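PDB 2HTD: predicted flavin-nucleotide-binding protein from COG3576 family structurally related to pyridoxine 5'-phosphate oxidase, which probably binds a flavin nucleotide and may act as an oxidoreductase related to pyridoxamine 5'-phosphate oxidase. Local coordinates for residues T61-S66 and V130-I135. Residues are numbered along the deposited sequence; the frame is centred on the assembly and turned at random.
Sequences TVLDPS and VVNLNI
Ile-135 and Ser-66 make the one direct hydrogen bond between 61-66 and 130-135: the amide N of Ile-135 donates to Ser-66 O at 2.9 Å, reaching the oxygen 32° off the carbonyl plane. A water, 2.8 Å from Ser-66 O, donates to that oxygen and also to Ile-135 O, so the Ser-66 carbonyl is gripped twice. The Ser-66 hydroxyl turns to another partner, the backbone O of Asn-26. Within the turn, Asp-64 OD1 accepts from Ser-66 N at 3.0 Å through its anti lone pair, closing an Asx turn, and it also bonds His-67 ND1.

Van der Waals contacts fall at two points. Ile-135 carries CG1 beside its backbone N (chi1 -65°), which lays CG1 and CD1 along the Pro-65/Ser-66 backbone; CD1 sits 3.7 Å from Pro-65 O. With an alanine here CG1, CG2 and CD1 are gone, which would probably leave a gap beside the Pro-65/Ser-66 backbone and Leu-28. Farther along, Leu-63 crosses Asn-132 at about a right angle, its CD1 3.6 Å from Asn-132 ND2, while Gln-69 and Tyr-115 hold that amide's oxygen and nitrogen.

Strand 67-72 lies between strands 61-64 and 129-139 in the antiparallel sheet. The contact thus reaches past strand 67-72: a classic beta bulge, where Leu-63 and Asp-64 both face His-67, precedes the turn of the hairpin 61-64/67-72, and that turn docks on strand 129-139, the last in sequence of this PNPOx-like fold.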
loop_
_atom_site.group_PDB
_atom_site.type_symbol
_atom_site.label_atom_id
_atom_site.label_comp_id
_atom_site.label_asym_id
_atom_site.label_seq_id
_atom_site.Cartn_x
_atom_site.Cartn_y
_atom_site.Cartn_z
ATOM N N THR B 61 0.390 11.967 10.426
ATOM C CA THR B 61 0.046 13.371 10.403
ATOM C C THR B 61 0.872 14.148 9.396
ATOM O O THR B 61 1.882 13.668 8.873
ATOM C CB THR B 61 0.199 14.017 11.785
ATOM O OG1 THR B 61 1.574 14.115 12.131
ATOM C CG2 THR B 61 -0.509 13.207 12.852
ATOM N N VAL B 62 0.433 15.381 9.149
ATOM C CA VAL B 62 1.055 16.240 8.181
ATOM C C VAL B 62 1.734 17.328 8.972
ATOM O O VAL B 62 1.081 18.032 9.758
ATOM C CB VAL B 62 0.005 16.861 7.224
ATOM C CG1 VAL B 62 0.710 17.779 6.239
ATOM C CG2 VAL B 62 -0.784 15.741 6.502
ATOM N N LEU B 63 3.055 17.470 8.808
ATOM C CA LEU B 63 3.781 18.532 9.492
ATOM C C LEU B 63 3.732 19.833 8.696
ATOM O O LEU B 63 3.608 20.907 9.238
ATOM C CB LEU B 63 5.238 18.142 9.734
ATOM C CG LEU B 63 5.422 16.876 10.569
ATOM C CD1 LEU B 63 6.917 16.618 10.719
ATOM C CD2 LEU B 63 4.765 17.065 11.896
ATOM N N ASP B 64 3.850 19.705 7.394
ATOM C CA ASP B 64 3.825 20.807 6.463
ATOM C C ASP B 64 3.675 20.147 5.067
ATOM O O ASP B 64 3.709 18.922 4.937
ATOM C CB ASP B 64 5.084 21.669 6.608
ATOM C CG ASP B 64 6.358 20.880 6.389
ATOM O OD1 ASP B 64 6.560 20.362 5.262
ATOM O OD2 ASP B 64 7.159 20.772 7.350
ATOM N N PRO B 65 3.451 20.940 4.021
ATOM C CA PRO B 65 3.150 20.378 2.700
ATOM C C PRO B 65 4.192 19.414 2.136
ATOM O O PRO B 65 3.851 18.638 1.245
ATOM C CB PRO B 65 3.038 21.626 1.808
ATOM C CG PRO B 65 2.638 22.702 2.748
ATOM C CD PRO B 65 3.389 22.406 4.009
ATOM N N SER B 66 5.421 19.427 2.670
ATOM C CA SER B 66 6.446 18.482 2.193
ATOM C C SER B 66 6.900 17.470 3.214
ATOM O O SER B 66 7.872 16.747 2.943
ATOM C CB SER B 66 7.662 19.263 1.714
ATOM O OG SER B 66 7.290 20.191 0.708
ATOM N N VAL B 130 9.526 7.786 16.383
ATOM C CA VAL B 130 8.908 8.832 15.587
ATOM C C VAL B 130 9.557 8.797 14.231
ATOM O O VAL B 130 10.768 8.908 14.112
ATOM C CB VAL B 130 9.120 10.202 16.243
ATOM C CG1 VAL B 130 8.602 11.396 15.344
ATOM C CG2 VAL B 130 8.495 10.216 17.630
ATOM N N VAL B 131 8.748 8.557 13.210
ATOM C CA VAL B 131 9.260 8.534 11.857
ATOM C C VAL B 131 8.768 9.765 11.121
ATOM O O VAL B 131 7.586 9.956 10.976
ATOM C CB VAL B 131 8.828 7.307 11.103
ATOM C CG1 VAL B 131 9.495 7.308 9.691
ATOM C CG2 VAL B 131 9.134 6.047 11.904
ATOM N N ASN B 132 9.699 10.590 10.669
ATOM C CA ASN B 132 9.391 11.724 9.813
ATOM C C ASN B 132 9.612 11.304 8.367
ATOM O O ASN B 132 10.531 10.566 8.065
ATOM C CB ASN B 132 10.281 12.913 10.146
ATOM C CG ASN B 132 9.812 13.680 11.396
ATOM O OD1 ASN B 132 9.259 13.120 12.294
ATOM N ND2 ASN B 132 10.085 14.956 11.439
ATOM N N LEU B 133 8.800 11.845 7.465
ATOM C CA LEU B 133 8.830 11.437 6.068
ATOM C C LEU B 133 8.982 12.692 5.249
ATOM O O LEU B 133 8.140 13.585 5.329
ATOM C CB LEU B 133 7.553 10.691 5.722
ATOM C CG LEU B 133 7.332 9.334 6.381
ATOM C CD1 LEU B 133 5.919 8.861 6.119
ATOM C CD2 LEU B 133 8.330 8.365 5.846
ATOM N N ASN B 134 10.039 12.737 4.460
ATOM C CA ASN B 134 10.364 13.859 3.613
ATOM C C ASN B 134 9.885 13.531 2.222
ATOM O O ASN B 134 10.415 12.650 1.541
ATOM C CB ASN B 134 11.869 14.134 3.579
ATOM C CG ASN B 134 12.516 14.130 4.964
ATOM O OD1 ASN B 134 11.909 14.542 5.955
ATOM N ND2 ASN B 134 13.747 13.633 5.034
ATOM N N ILE B 135 8.849 14.240 1.805
ATOM C CA ILE B 135 8.250 13.991 0.532
ATOM C C ILE B 135 9.209 14.346 -0.587
ATOM O O ILE B 135 9.783 15.457 -0.624
ATOM C CB ILE B 135 6.931 14.794 0.380
ATOM C CG1 ILE B 135 5.915 14.273 1.411
ATOM C CG2 ILE B 135 6.394 14.633 -1.040
ATOM C CD1 ILE B 135 4.632 15.053 1.492
HETATM O O HOH W 1 10.460 16.954 1.931
#